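Outer surface protein (Borrelia burgdorferi, PDB 5IZT) is a plasmid-encoded, largely helical surface protein of the CRASP-1-related PFam54_60 family, whose precise function is not established. Local coordinates at residues N250-Y253 and A254-F258. Residues are numbered along the deposited sequence; the frame is centred on the assembly and turned at random. Where two conformers were deposited one is given.
Sequences NKFY and ALMDF
Phe258 folds back against Tyr253 in a Schellman motif that ends helix 243-255. Phe258 N makes a hydrogen bond to Tyr253 O at 2.8 Å. A second hydrogen bond runs from Asp257 N to Ala254 O at 3.0 Å. Asp257, the C-prime residue, turns the chain with positive phi (58°), a left-handed conformation that aspartate adopts more readily than most non-glycine residues. The Phe258 ring then packs against the last turn: Tyr253 O and Ala254 CA sit over one face near its rim, and CD1 meets Tyr253 CB at 3.8 Å. Ala254, with only a methyl group, suits this close approach.

The tightly packed side belongs to Phe252 and Met256, one turn apart and pointing the same way. A trans chi1 (-178°) carries the Phe252 ring alongside the methionine, both reaching Trp346 of helix 322-359. Leu255 adds a methyl, CD2, obliquely beside the Phe252 ring. By contrast, Asp257 projects on the exposed side, yet its OD1 forms a salt bridge with Arg343, which also bonds Ala254 O. Met256, flexible and bent at chi2 (-72°), brings its sulfur into an oblique Met-aromatic contact with Phe252, while its CG stands over the ring face, 4.2 Å from the centroid.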
loop_
_atom_site.group_PDB
_atom_site.type_symbol
_atom_site.label_atom_id
_atom_site.label_comp_id
_atom_site.label_asym_id
_atom_site.label_seq_id
_atom_site.Cartn_x
_atom_site.Cartn_y
_atom_site.Cartn_z
ATOM N N ASN A 250 -5.822 -9.362 -0.313
ATOM C CA ASN A 250 -5.999 -8.718 0.980
ATOM C C ASN A 250 -4.992 -7.602 1.218
ATOM O O ASN A 250 -5.259 -6.718 2.047
ATOM C CB ASN A 250 -5.949 -9.759 2.092
ATOM C CG ASN A 250 -7.307 -10.392 2.332
ATOM O OD1 ASN A 250 -7.854 -11.061 1.459
ATOM N ND2 ASN A 250 -7.866 -10.162 3.509
ATOM N N LYS A 251 -3.854 -7.598 0.509
ATOM C CA LYS A 251 -2.967 -6.437 0.607
ATOM C C LYS A 251 -3.626 -5.200 0.010
ATOM O O LYS A 251 -3.432 -4.089 0.514
ATOM C CB LYS A 251 -1.635 -6.714 -0.087
ATOM C CG LYS A 251 -0.963 -7.993 0.422
ATOM C CD LYS A 251 0.279 -7.727 1.175
ATOM C CE LYS A 251 0.872 -9.037 1.705
ATOM N NZ LYS A 251 0.582 -9.197 3.155
ATOM N N PHE A 252 -4.371 -5.358 -1.095
ATOM C CA PHE A 252 -5.105 -4.212 -1.629
ATOM C C PHE A 252 -6.191 -3.763 -0.658
ATOM O O PHE A 252 -6.406 -2.558 -0.468
ATOM C CB PHE A 252 -5.736 -4.519 -2.993
ATOM C CG PHE A 252 -6.450 -3.336 -3.572
ATOM C CD1 PHE A 252 -5.719 -2.257 -4.093
ATOM C CD2 PHE A 252 -7.839 -3.258 -3.541
ATOM C CE1 PHE A 252 -6.370 -1.136 -4.600
ATOM C CE2 PHE A 252 -8.511 -2.120 -4.044
ATOM C CZ PHE A 252 -7.771 -1.067 -4.583
ATOM N N TYR A 253 -6.897 -4.709 -0.048
ATOM C CA TYR A 253 -7.910 -4.333 0.948
ATOM C C TYR A 253 -7.275 -3.610 2.124
ATOM O O TYR A 253 -7.857 -2.660 2.674
ATOM C CB TYR A 253 -8.669 -5.571 1.429
ATOM C CG TYR A 253 -9.298 -6.375 0.306
ATOM C CD1 TYR A 253 -9.694 -5.759 -0.876
ATOM C CD2 TYR A 253 -9.460 -7.762 0.417
ATOM C CE1 TYR A 253 -10.246 -6.497 -1.928
ATOM C CE2 TYR A 253 -10.025 -8.514 -0.645
ATOM C CZ TYR A 253 -10.415 -7.875 -1.797
ATOM O OH TYR A 253 -10.977 -8.607 -2.839
ATOM N N ALA A 254 -6.081 -4.055 2.534
ATOM C CA ALA A 254 -5.371 -3.409 3.634
ATOM C C ALA A 254 -4.933 -1.996 3.268
ATOM O O ALA A 254 -4.946 -1.098 4.118
ATOM C CB ALA A 254 -4.162 -4.246 4.038
ATOM N N LEU A 255 -4.524 -1.791 2.013
ATOM C CA LEU A 255 -4.160 -0.460 1.542
ATOM C C LEU A 255 -5.330 0.511 1.663
ATOM O O LEU A 255 -5.137 1.701 1.965
ATOM C CB LEU A 255 -3.694 -0.552 0.085
ATOM C CG LEU A 255 -3.434 0.759 -0.645
ATOM C CD1 LEU A 255 -2.295 1.550 0.019
ATOM C CD2 LEU A 255 -3.131 0.440 -2.117
ATOM N N MET A 256 -6.547 0.016 1.423
ATOM C CA MET A 256 -7.788 0.770 1.548
ATOM C C MET A 256 -8.376 0.704 2.952
ATOM O O MET A 256 -9.560 1.025 3.139
ATOM C CB MET A 256 -8.806 0.251 0.524
ATOM C CG MET A 256 -8.220 0.208 -0.855
ATOM S SD MET A 256 -8.069 1.904 -1.437
ATOM C CE MET A 256 -9.745 2.134 -2.019
ATOM N N ASP A 257 -7.579 0.283 3.944
ATOM C CA ASP A 257 -7.980 0.253 5.357
ATOM C C ASP A 257 -9.224 -0.601 5.606
ATOM O O ASP A 257 -10.019 -0.324 6.516
ATOM C CB ASP A 257 -8.161 1.671 5.895
ATOM C CG ASP A 257 -6.844 2.445 5.916
ATOM O OD1 ASP A 257 -5.825 1.889 6.376
ATOM O OD2 ASP A 257 -6.821 3.603 5.470
ATOM N N PHE A 258 -9.375 -1.657 4.812
ATOM C CA PHE A 258 -10.496 -2.595 4.931
ATOM C C PHE A 258 -11.839 -1.863 4.967
ATOM O O PHE A 258 -12.774 -2.276 5.654
ATOM C CB PHE A 258 -10.308 -3.502 6.147
ATOM C CG PHE A 258 -9.043 -4.325 6.082
ATOM C CD1 PHE A 258 -8.948 -5.416 5.230
ATOM C CD2 PHE A 258 -7.944 -3.972 6.836
ATOM C CE1 PHE A 258 -7.769 -6.155 5.152
ATOM C CE2 PHE A 258 -6.767 -4.704 6.769
ATOM C CZ PHE A 258 -6.669 -5.783 5.927
#